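Local coordinates for protein putative C39-like peptidase (PDB 3ERV) that is of unknown function but, as a C39-like member of the papain-like (CA) peptidase clan, probably acts as a cysteine peptidase, at residues P111-Q114 against L115-Y119; M69-A72 against N73-K76; E91-V94 against G95-T99. One frame throughout, in Å; residues are numbered along the deposited sequence.

Contact 1 of 3, residues P111-Q114 against L115-Y119; sequences PLFQ and LAKKY
Phe113 and Lys117, one helical turn apart, make the main side-chain contact here. The lysine lays its aliphatic chain across one face of the phenylalanine ring in a CH-pi contact: Lys117 CG stands 3.8 Å from the centroid of the Phe113 ring, 18° off the ring normal and shifted toward the rim. Further along the same chain, Lys117 CD touches Phe113 CZ at 3.6 Å. With CG of Phe113 anti to its backbone N (chi1 178°), the ring swings along the helix to meet the lysine, which bends at chi2 and chi3 as it passes. Its ammonium group goes on to bond the carbonyl of Pro121, leaving the methylenes on the ring while NZ holds Pro121 O.

The backbone bonds are the i to i+4 ladder of an alpha helix. Lys117 N to Phe113 O is the shortest at 2.9 Å. Ala116 N reaches Leu112 O at 3.1 Å, and Lys118 N reaches Gln114 O at 3.2 Å.

The helix, 109-119, is amphipathic. Leu112, Leu115 and Ala116 pack on Leu55 of helix 50-61, and Leu115 also meets Leu71 of helix 68-74. On another flank, Phe113 and Ala116 rest on Ala124, with Phe113 touching Asp126 as well, so the helix is seated between two helices and strand 124-126.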
ATOM      1  N   PRO A 111       9.099   5.898   0.908  1.00 45.23           N
ATOM      2  CA  PRO A 111       9.773   5.399  -0.300  1.00 44.76           C
ATOM      3  C   PRO A 111       8.718   5.095  -1.363  1.00 45.63           C
ATOM      4  O   PRO A 111       8.912   5.330  -2.549  1.00 43.55           O
ATOM      5  CB  PRO A 111      10.439   4.082   0.194  1.00 45.78           C
ATOM      6  CG  PRO A 111      10.528   4.256   1.746  1.00 43.93           C
ATOM      7  CD  PRO A 111       9.267   5.013   2.069  1.00 44.35           C
ATOM      8  N   LEU A 112       7.578   4.578  -0.928  1.00 45.81           N
ATOM      9  CA  LEU A 112       6.559   4.277  -1.889  1.00 46.86           C
ATOM     10  C   LEU A 112       6.061   5.576  -2.559  1.00 46.51           C
ATOM     11  O   LEU A 112       5.829   5.594  -3.773  1.00 46.20           O
ATOM     12  CB  LEU A 112       5.428   3.485  -1.242  1.00 45.97           C
ATOM     13  CG  LEU A 112       4.469   2.757  -2.187  1.00 50.24           C
ATOM     14  CD1 LEU A 112       5.175   1.841  -3.225  1.00 47.17           C
ATOM     15  CD2 LEU A 112       3.431   1.949  -1.330  1.00 49.02           C
ATOM     16  N   PHE A 113       5.887   6.637  -1.761  1.00 46.31           N
ATOM     17  CA  PHE A 113       5.552   7.969  -2.279  1.00 46.29           C
ATOM     18  C   PHE A 113       6.619   8.537  -3.240  1.00 45.75           C
ATOM     19  O   PHE A 113       6.300   9.105  -4.291  1.00 45.97           O
ATOM     20  CB  PHE A 113       5.323   8.952  -1.125  1.00 47.08           C
ATOM     21  CG  PHE A 113       5.017  10.372  -1.579  1.00 49.96           C
ATOM     22  CD1 PHE A 113       3.857  10.658  -2.309  1.00 51.64           C
ATOM     23  CD2 PHE A 113       5.895  11.412  -1.296  1.00 54.92           C
ATOM     24  CE1 PHE A 113       3.547  11.940  -2.711  1.00 49.94           C
ATOM     25  CE2 PHE A 113       5.600  12.725  -1.718  1.00 56.27           C
ATOM     26  CZ  PHE A 113       4.413  12.979  -2.435  1.00 53.31           C
ATOM     27  N   GLN A 114       7.884   8.375  -2.900  1.00 45.54           N
ATOM     28  CA  GLN A 114       8.920   8.838  -3.794  1.00 46.47           C
ATOM     29  C   GLN A 114       8.803   8.164  -5.157  1.00 45.37           C
ATOM     30  O   GLN A 114       9.044   8.795  -6.184  1.00 45.49           O
ATOM     31  CB  GLN A 114      10.321   8.592  -3.218  1.00 46.22           C
ATOM     32  CG  GLN A 114      10.654   9.499  -2.089  1.00 52.16           C
ATOM     33  CD  GLN A 114      10.356  10.973  -2.416  1.00 59.84           C
ATOM     34  OE1 GLN A 114       9.617  11.641  -1.683  1.00 62.89           O
ATOM     35  NE2 GLN A 114      10.914  11.476  -3.529  1.00 60.35           N
ATOM     36  N   LEU A 115       8.431   6.883  -5.171  1.00 44.14           N
ATOM     37  CA  LEU A 115       8.349   6.186  -6.435  1.00 44.09           C
ATOM     38  C   LEU A 115       7.170   6.766  -7.207  1.00 43.99           C
ATOM     39  O   LEU A 115       7.256   6.931  -8.422  1.00 44.29           O
ATOM     40  CB  LEU A 115       8.196   4.661  -6.242  1.00 43.35           C
ATOM     41  CG  LEU A 115       8.133   3.742  -7.487  1.00 44.59           C
ATOM     42  CD1 LEU A 115       9.233   4.085  -8.517  1.00 44.60           C
ATOM     43  CD2 LEU A 115       8.250   2.282  -7.075  1.00 42.39           C
ATOM     44  N   ALA A 116       6.065   7.040  -6.501  1.00 43.44           N
ATOM     45  CA  ALA A 116       4.875   7.577  -7.168  1.00 45.57           C
ATOM     46  C   ALA A 116       5.198   8.923  -7.847  1.00 46.85           C
ATOM     47  O   ALA A 116       4.705   9.219  -8.954  1.00 46.70           O
ATOM     48  CB  ALA A 116       3.697   7.773  -6.157  1.00 43.44           C
ATOM     49  N   LYS A 117       5.978   9.739  -7.138  1.00 48.27           N
ATOM     50  CA  LYS A 117       6.413  11.054  -7.645  1.00 50.17           C
ATOM     51  C   LYS A 117       7.292  10.989  -8.894  1.00 49.46           C
ATOM     52  O   LYS A 117       7.278  11.908  -9.684  1.00 50.71           O
ATOM     53  CB  LYS A 117       7.194  11.792  -6.561  1.00 50.65           C
ATOM     54  CG  LYS A 117       6.377  12.234  -5.412  1.00 55.97           C
ATOM     55  CD  LYS A 117       6.726  13.699  -5.122  1.00 63.50           C
ATOM     56  CE  LYS A 117       5.728  14.609  -5.789  1.00 68.14           C
ATOM     57  NZ  LYS A 117       6.311  15.996  -5.920  1.00 71.39           N
ATOM     58  N   LYS A 118       8.052   9.909  -9.066  1.00 48.67           N
ATOM     59  CA  LYS A 118       8.832   9.732 -10.266  1.00 48.17           C
ATOM     60  C   LYS A 118       7.886   9.828 -11.471  1.00 48.00           C
ATOM     61  O   LYS A 118       8.214  10.415 -12.515  1.00 47.29           O
ATOM     62  CB  LYS A 118       9.541   8.368 -10.274  1.00 48.41           C
ATOM     63  CG  LYS A 118      10.518   8.202 -11.437  1.00 52.68           C
ATOM     64  CD  LYS A 118      11.025   6.754 -11.650  1.00 59.60           C
ATOM     65  CE  LYS A 118      11.822   6.628 -12.957  1.00 61.65           C
ATOM     66  NZ  LYS A 118      10.953   6.105 -14.066  1.00 66.91           N
ATOM     67  N   TYR A 119       6.699   9.252 -11.318  1.00 46.29           N
ATOM     68  CA  TYR A 119       5.775   9.141 -12.437  1.00 45.88           C
ATOM     69  C   TYR A 119       4.710  10.255 -12.448  1.00 45.27           C
ATOM     70  O   TYR A 119       4.171  10.571 -13.498  1.00 45.71           O
ATOM     71  CB  TYR A 119       5.083   7.771 -12.399  1.00 44.04           C
ATOM     72  CG  TYR A 119       6.003   6.683 -12.777  1.00 45.30           C
ATOM     73  CD1 TYR A 119       6.152   6.310 -14.114  1.00 44.32           C
ATOM     74  CD2 TYR A 119       6.795   6.049 -11.817  1.00 43.60           C
ATOM     75  CE1 TYR A 119       7.033   5.333 -14.448  1.00 46.62           C
ATOM     76  CE2 TYR A 119       7.668   5.070 -12.162  1.00 42.54           C
ATOM     77  CZ  TYR A 119       7.776   4.721 -13.462  1.00 44.60           C
ATOM     78  OH  TYR A 119       8.655   3.742 -13.789  1.00 48.28           O
TER

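Contact 2 of 3, residues M69-A72 against N73-K76; sequences MKLA and NEIK
Three backbone bonds of the i to i+4 kind tie Met69-Ala72 to the residues after it, Asn73 N to Met69 O at 3.1 Å, Glu74 N to Lys70 O at 3.0 Å and, where the backbone at Ile75 turns out of the helix and runs on toward strand 77-82, Ile75 N to Leu71 O at 2.9 Å.

On the outer side, Lys70 and Glu74 form an i, i+4 salt bridge. Lys70 NZ lies 3.1 Å from Glu74 OE2, a weak hydrogen bond within an ion pair. The lysine chain leaves trans to its main-chain nitrogen (chi1 -178°), then bends at chi2 and chi4, which runs its methylenes beside the carboxylate before the ammonium reaches it. Lys70 CG is 3.4 Å from Glu74 OE2. The glutamate continues extended beyond its own CG, which sits 3.3 Å from Lys70 O. At the helix end, Ile75 CG2 comes to 3.6 Å from Ala72 O, while Leu71 packs inward against helix 50-61.

Tyr119 is the stronger partner of both charged ends, its OH bonding Glu74 OE1 and Lys70 NZ. The two carboxylate oxygens thus have different partners, tyrosine on OE1 and lysine on OE2, which should limit rotation of the group; the nearby ammonium would probably help keep Glu74 ionised.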
ATOM      1  N   MET A  69       6.650  -4.857 -12.665  1.00 43.20           N
ATOM      2  CA  MET A  69       8.056  -5.263 -12.716  1.00 41.95           C
ATOM      3  C   MET A  69       8.992  -4.053 -12.768  1.00 41.94           C
ATOM      4  O   MET A  69      10.084  -4.040 -12.171  1.00 41.33           O
ATOM      5  CB  MET A  69       8.332  -6.202 -13.925  1.00 41.43           C
ATOM      6  CG  MET A  69       7.424  -7.508 -13.967  1.00 42.63           C
ATOM      7  SD  MET A  69       7.655  -8.467 -12.456  1.00 36.91           S
ATOM      8  CE  MET A  69       9.467  -8.613 -12.473  1.00 41.31           C
ATOM      9  N   LYS A  70       8.593  -3.025 -13.503  1.00 40.73           N
ATOM     10  CA  LYS A  70       9.418  -1.820 -13.545  1.00 41.32           C
ATOM     11  C   LYS A  70       9.421  -1.158 -12.166  1.00 39.44           C
ATOM     12  O   LYS A  70      10.440  -0.705 -11.672  1.00 38.43           O
ATOM     13  CB  LYS A  70       8.908  -0.848 -14.632  1.00 41.76           C
ATOM     14  CG  LYS A  70       9.756   0.425 -14.758  1.00 45.84           C
ATOM     15  CD  LYS A  70       9.964   0.773 -16.268  1.00 55.62           C
ATOM     16  CE  LYS A  70      10.731   2.084 -16.519  1.00 57.71           C
ATOM     17  NZ  LYS A  70       9.976   3.292 -16.058  1.00 60.80           N
ATOM     18  N   LEU A  71       8.265  -1.127 -11.520  1.00 39.42           N
ATOM     19  CA  LEU A  71       8.165  -0.498 -10.209  1.00 39.69           C
ATOM     20  C   LEU A  71       8.951  -1.299  -9.158  1.00 39.77           C
ATOM     21  O   LEU A  71       9.550  -0.715  -8.208  1.00 38.17           O
ATOM     22  CB  LEU A  71       6.688  -0.352  -9.772  1.00 39.53           C
ATOM     23  CG  LEU A  71       5.877   0.589 -10.689  1.00 41.89           C
ATOM     24  CD1 LEU A  71       4.447   0.644 -10.185  1.00 42.06           C
ATOM     25  CD2 LEU A  71       6.476   2.013 -10.712  1.00 39.47           C
ATOM     26  N   ALA A  72       8.919  -2.625  -9.320  1.00 38.81           N
ATOM     27  CA  ALA A  72       9.666  -3.500  -8.422  1.00 38.30           C
ATOM     28  C   ALA A  72      11.181  -3.268  -8.537  1.00 39.05           C
ATOM     29  O   ALA A  72      11.911  -3.398  -7.547  1.00 40.42           O
ATOM     30  CB  ALA A  72       9.346  -4.931  -8.689  1.00 37.55           C
ATOM     31  N   ASN A  73      11.670  -2.945  -9.731  1.00 38.93           N
ATOM     32  CA  ASN A  73      13.070  -2.667  -9.847  1.00 39.07           C
ATOM     33  C   ASN A  73      13.400  -1.268  -9.331  1.00 39.78           C
ATOM     34  O   ASN A  73      14.486  -1.036  -8.810  1.00 39.77           O
ATOM     35  CB  ASN A  73      13.539  -2.834 -11.293  1.00 39.86           C
ATOM     36  CG  ASN A  73      15.024  -2.655 -11.418  1.00 42.04           C
ATOM     37  OD1 ASN A  73      15.490  -1.893 -12.229  1.00 45.89           O
ATOM     38  ND2 ASN A  73      15.775  -3.358 -10.579  1.00 46.38           N
ATOM     39  N   GLU A  74      12.464  -0.334  -9.488  1.00 39.44           N
ATOM     40  CA  GLU A  74      12.716   1.078  -9.178  1.00 40.59           C
ATOM     41  C   GLU A  74      12.554   1.495  -7.730  1.00 40.42           C
ATOM     42  O   GLU A  74      13.121   2.489  -7.316  1.00 39.06           O
ATOM     43  CB  GLU A  74      11.885   1.984 -10.105  1.00 41.13           C
ATOM     44  CG  GLU A  74      12.438   1.955 -11.564  1.00 44.33           C
ATOM     45  CD  GLU A  74      11.504   2.674 -12.543  1.00 53.67           C
ATOM     46  OE1 GLU A  74      10.361   3.020 -12.147  1.00 52.29           O
ATOM     47  OE2 GLU A  74      11.916   2.891 -13.720  1.00 59.71           O
ATOM     48  N   ILE A  75      11.750   0.757  -6.973  1.00 40.01           N
ATOM     49  CA  ILE A  75      11.543   1.064  -5.589  1.00 40.92           C
ATOM     50  C   ILE A  75      12.884   1.055  -4.878  1.00 41.52           C
ATOM     51  O   ILE A  75      13.720   0.194  -5.123  1.00 40.86           O
ATOM     52  CB  ILE A  75      10.536   0.104  -4.890  1.00 41.52           C
ATOM     53  CG1 ILE A  75      10.254   0.602  -3.478  1.00 42.59           C
ATOM     54  CG2 ILE A  75      11.080  -1.295  -4.798  1.00 40.57           C
ATOM     55  CD1 ILE A  75       9.289   1.693  -3.387  1.00 41.45           C
ATOM     56  N   LYS A  76      13.107   2.054  -4.031  1.00 42.20           N
ATOM     57  CA  LYS A  76      14.351   2.111  -3.257  1.00 43.88           C
ATOM     58  C   LYS A  76      14.397   0.874  -2.335  1.00 44.35           C
ATOM     59  O   LYS A  76      13.372   0.462  -1.756  1.00 43.31           O
ATOM     60  CB  LYS A  76      14.383   3.414  -2.477  1.00 44.87           C
ATOM     61  CG  LYS A  76      15.557   3.573  -1.470  1.00 51.86           C
ATOM     62  CD  LYS A  76      15.542   4.993  -0.868  1.00 59.71           C
ATOM     63  CE  LYS A  76      16.814   5.323  -0.051  1.00 62.80           C
ATOM     64  NZ  LYS A  76      16.886   6.809   0.212  1.00 63.12           N
TER

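Contact 3 of 3, residues E91-V94 against G95-T99; sequences EGFV and GNIYT. With EDO (1,2-ethanediol), chain B.
Phe93 lays its ring against Ile97 where strand 93-94, an outer strand of a small mixed three-stranded sheet, gives way to a loop that opens with an Asx turn at Asn96. After Glu91 and Gly92 the chain enters the strand, and Phe93 carries the contact. A chi1 of -174° takes its ring forward along the chain to Ile97. Ile97 CB sits over one face, 4.0 Å from the Phe93 ring centroid and 19° off the normal, in a CH-pi contact displaced toward the rim; Ile97 CG1 adds a contact at 3.8 Å to Phe93 CE1. At the ring edge, Phe93 CD2 meets Gly95 O at 3.4 Å.

Val94 turns its side chain mainly the other way, onto Val78 and Phe80 of strand 77-82. Gly95 follows with positive phi (83°), where a CB would clash with Val94 O. Beyond it, Asn96 OD1 accepts Thr99 N at 2.8 Å and Tyr98 N at 2.9 Å from opposite faces of its plane, holding the 96-99 turn, while Arg48 bonds the carbonyls of Asn96 and Thr99.

An ethanediol, probably from the crystallisation liquor, bridges Gly95 and Ile97: its O1 donates to Gly95 O at 2.7 Å and accepts from Ile97 N at 2.9 Å.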
ATOM      1  N   GLU A  91      12.787   3.516   5.063  1.00 47.98           N
ATOM      2  CA  GLU A  91      13.917   3.933   4.225  1.00 48.78           C
ATOM      3  C   GLU A  91      13.863   3.331   2.795  1.00 47.70           C
ATOM      4  O   GLU A  91      14.147   4.003   1.810  1.00 47.42           O
ATOM      5  CB  GLU A  91      15.235   3.631   4.892  1.00 48.66           C
ATOM      6  CG  GLU A  91      16.342   4.514   4.348  1.00 56.87           C
ATOM      7  CD  GLU A  91      17.739   4.022   4.748  1.00 63.62           C
ATOM      8  OE1 GLU A  91      17.856   3.421   5.852  1.00 68.84           O
ATOM      9  OE2 GLU A  91      18.707   4.248   3.974  1.00 64.51           O
ATOM     10  N   GLY A  92      13.449   2.084   2.698  1.00 46.11           N
ATOM     11  CA  GLY A  92      13.280   1.461   1.394  1.00 45.28           C
ATOM     12  C   GLY A  92      12.540   0.149   1.558  1.00 45.20           C
ATOM     13  O   GLY A  92      12.213  -0.261   2.701  1.00 43.92           O
ATOM     14  N   PHE A  93      12.312  -0.540   0.432  1.00 43.78           N
ATOM     15  CA  PHE A  93      11.809  -1.895   0.515  1.00 42.57           C
ATOM     16  C   PHE A  93      12.827  -2.769   1.233  1.00 42.88           C
ATOM     17  O   PHE A  93      13.997  -2.817   0.851  1.00 42.72           O
ATOM     18  CB  PHE A  93      11.467  -2.483  -0.883  1.00 42.09           C
ATOM     19  CG  PHE A  93      10.816  -3.813  -0.807  1.00 40.50           C
ATOM     20  CD1 PHE A  93       9.443  -3.928  -0.936  1.00 38.81           C
ATOM     21  CD2 PHE A  93      11.581  -4.967  -0.542  1.00 41.17           C
ATOM     22  CE1 PHE A  93       8.816  -5.210  -0.836  1.00 40.66           C
ATOM     23  CE2 PHE A  93      10.973  -6.235  -0.413  1.00 40.08           C
ATOM     24  CZ  PHE A  93       9.596  -6.364  -0.566  1.00 35.82           C
ATOM     25  N   VAL A  94      12.386  -3.507   2.251  1.00 42.42           N
ATOM     26  CA  VAL A  94      13.343  -4.279   3.088  1.00 41.69           C
ATOM     27  C   VAL A  94      13.518  -5.715   2.579  1.00 41.88           C
ATOM     28  O   VAL A  94      12.581  -6.553   2.672  1.00 40.68           O
ATOM     29  CB  VAL A  94      12.931  -4.329   4.626  1.00 42.24           C
ATOM     30  CG1 VAL A  94      13.989  -5.118   5.467  1.00 43.33           C
ATOM     31  CG2 VAL A  94      12.742  -2.947   5.197  1.00 40.24           C
ATOM     32  N   GLY A  95      14.704  -6.006   2.049  1.00 38.82           N
ATOM     33  CA  GLY A  95      14.974  -7.319   1.598  1.00 39.98           C
ATOM     34  C   GLY A  95      14.453  -7.614   0.199  1.00 40.00           C
ATOM     35  O   GLY A  95      14.483  -6.728  -0.687  1.00 40.96           O
ATOM     36  N   ASN A  96      13.975  -8.839   0.007  1.00 40.07           N
ATOM     37  CA  ASN A  96      13.765  -9.409  -1.320  1.00 40.73           C
ATOM     38  C   ASN A  96      12.325  -9.281  -1.793  1.00 40.28           C
ATOM     39  O   ASN A  96      11.410  -9.871  -1.222  1.00 39.10           O
ATOM     40  CB  ASN A  96      14.235 -10.865  -1.336  1.00 41.70           C
ATOM     41  CG  ASN A  96      14.532 -11.355  -2.737  1.00 42.78           C
ATOM     42  OD1 ASN A  96      13.616 -11.448  -3.580  1.00 41.64           O
ATOM     43  ND2 ASN A  96      15.816 -11.640  -3.015  1.00 40.92           N
ATOM     44  N   ILE A  97      12.112  -8.410  -2.782  1.00 40.05           N
ATOM     45  CA  ILE A  97      10.791  -8.203  -3.352  1.00 39.45           C
ATOM     46  C   ILE A  97      10.307  -9.393  -4.238  1.00 39.47           C
ATOM     47  O   ILE A  97       9.109  -9.597  -4.404  1.00 39.17           O
ATOM     48  CB  ILE A  97      10.774  -6.874  -4.159  1.00 40.03           C
ATOM     49  CG1 ILE A  97       9.325  -6.411  -4.447  1.00 39.56           C
ATOM     50  CG2 ILE A  97      11.667  -7.020  -5.437  1.00 39.56           C
ATOM     51  CD1 ILE A  97       9.250  -4.917  -4.848  1.00 36.62           C
ATOM     52  N   TYR A  98      11.245 -10.186  -4.753  1.00 40.84           N
ATOM     53  CA  TYR A  98      10.973 -11.173  -5.786  1.00 42.76           C
ATOM     54  C   TYR A  98      10.611 -12.557  -5.233  1.00 43.81           C
ATOM     55  O   TYR A  98       9.659 -13.210  -5.716  1.00 44.05           O
ATOM     56  CB  TYR A  98      12.208 -11.365  -6.688  1.00 42.88           C
ATOM     57  CG  TYR A  98      12.567 -10.139  -7.480  1.00 44.64           C
ATOM     58  CD1 TYR A  98      11.709  -9.652  -8.472  1.00 43.18           C
ATOM     59  CD2 TYR A  98      13.762  -9.451  -7.238  1.00 43.59           C
ATOM     60  CE1 TYR A  98      12.031  -8.500  -9.188  1.00 42.13           C
ATOM     61  CE2 TYR A  98      14.086  -8.309  -7.968  1.00 44.72           C
ATOM     62  CZ  TYR A  98      13.206  -7.832  -8.924  1.00 41.64           C
ATOM     63  OH  TYR A  98      13.536  -6.683  -9.610  1.00 42.97           O
ATOM     64  N   THR A  99      11.391 -13.026  -4.263  1.00 44.59           N
ATOM     65  CA  THR A  99      11.232 -14.431  -3.825  1.00 46.55           C
ATOM     66  C   THR A  99      11.155 -14.666  -2.301  1.00 47.27           C
ATOM     67  O   THR A  99      12.010 -14.195  -1.557  1.00 47.10           O
ATOM     68  CB  THR A  99      12.291 -15.368  -4.446  1.00 46.54           C
ATOM     69  OG1 THR A  99      12.022 -16.709  -4.022  1.00 48.73           O
ATOM     70  CG2 THR A  99      13.717 -14.989  -4.019  1.00 43.49           C
TER
HETATM   71  C1  EDO B   1      15.029  -7.286  -4.519  1.00 54.22           C
HETATM   72  O1  EDO B   1      14.385  -6.676  -3.405  1.00 46.38           O
HETATM   73  C2  EDO B   1      16.496  -7.531  -4.302  1.00 52.86           C
HETATM   74  O2  EDO B   1      16.710  -8.709  -3.524  1.00 57.32           O

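Along the chain the order is contact 2, contact 3, contact 1, all within the C39-like peptidase region. The centre of contact 2 is about 10 Å from each of the other two centres, while contacts 1 and 3 are about 16 Å apart. Helices 68-74 and 109-119 also meet where Tyr119 CE2 packs on Leu71 CD2, and both helices lie on helix 50-61. Between contacts 2 and 3, Lys76 O probably bonds Phe93 N, and Ala72 CB touches Ile97 CD1. Pro111 packs beside Glu91 and Gly92, joining contacts 1 and 3. Helix 50-61 begins at Cys50, which with His178 and Asp194 fits an unconfirmed catalytic triad, so these elements pack against the helix that would carry the nucleophile.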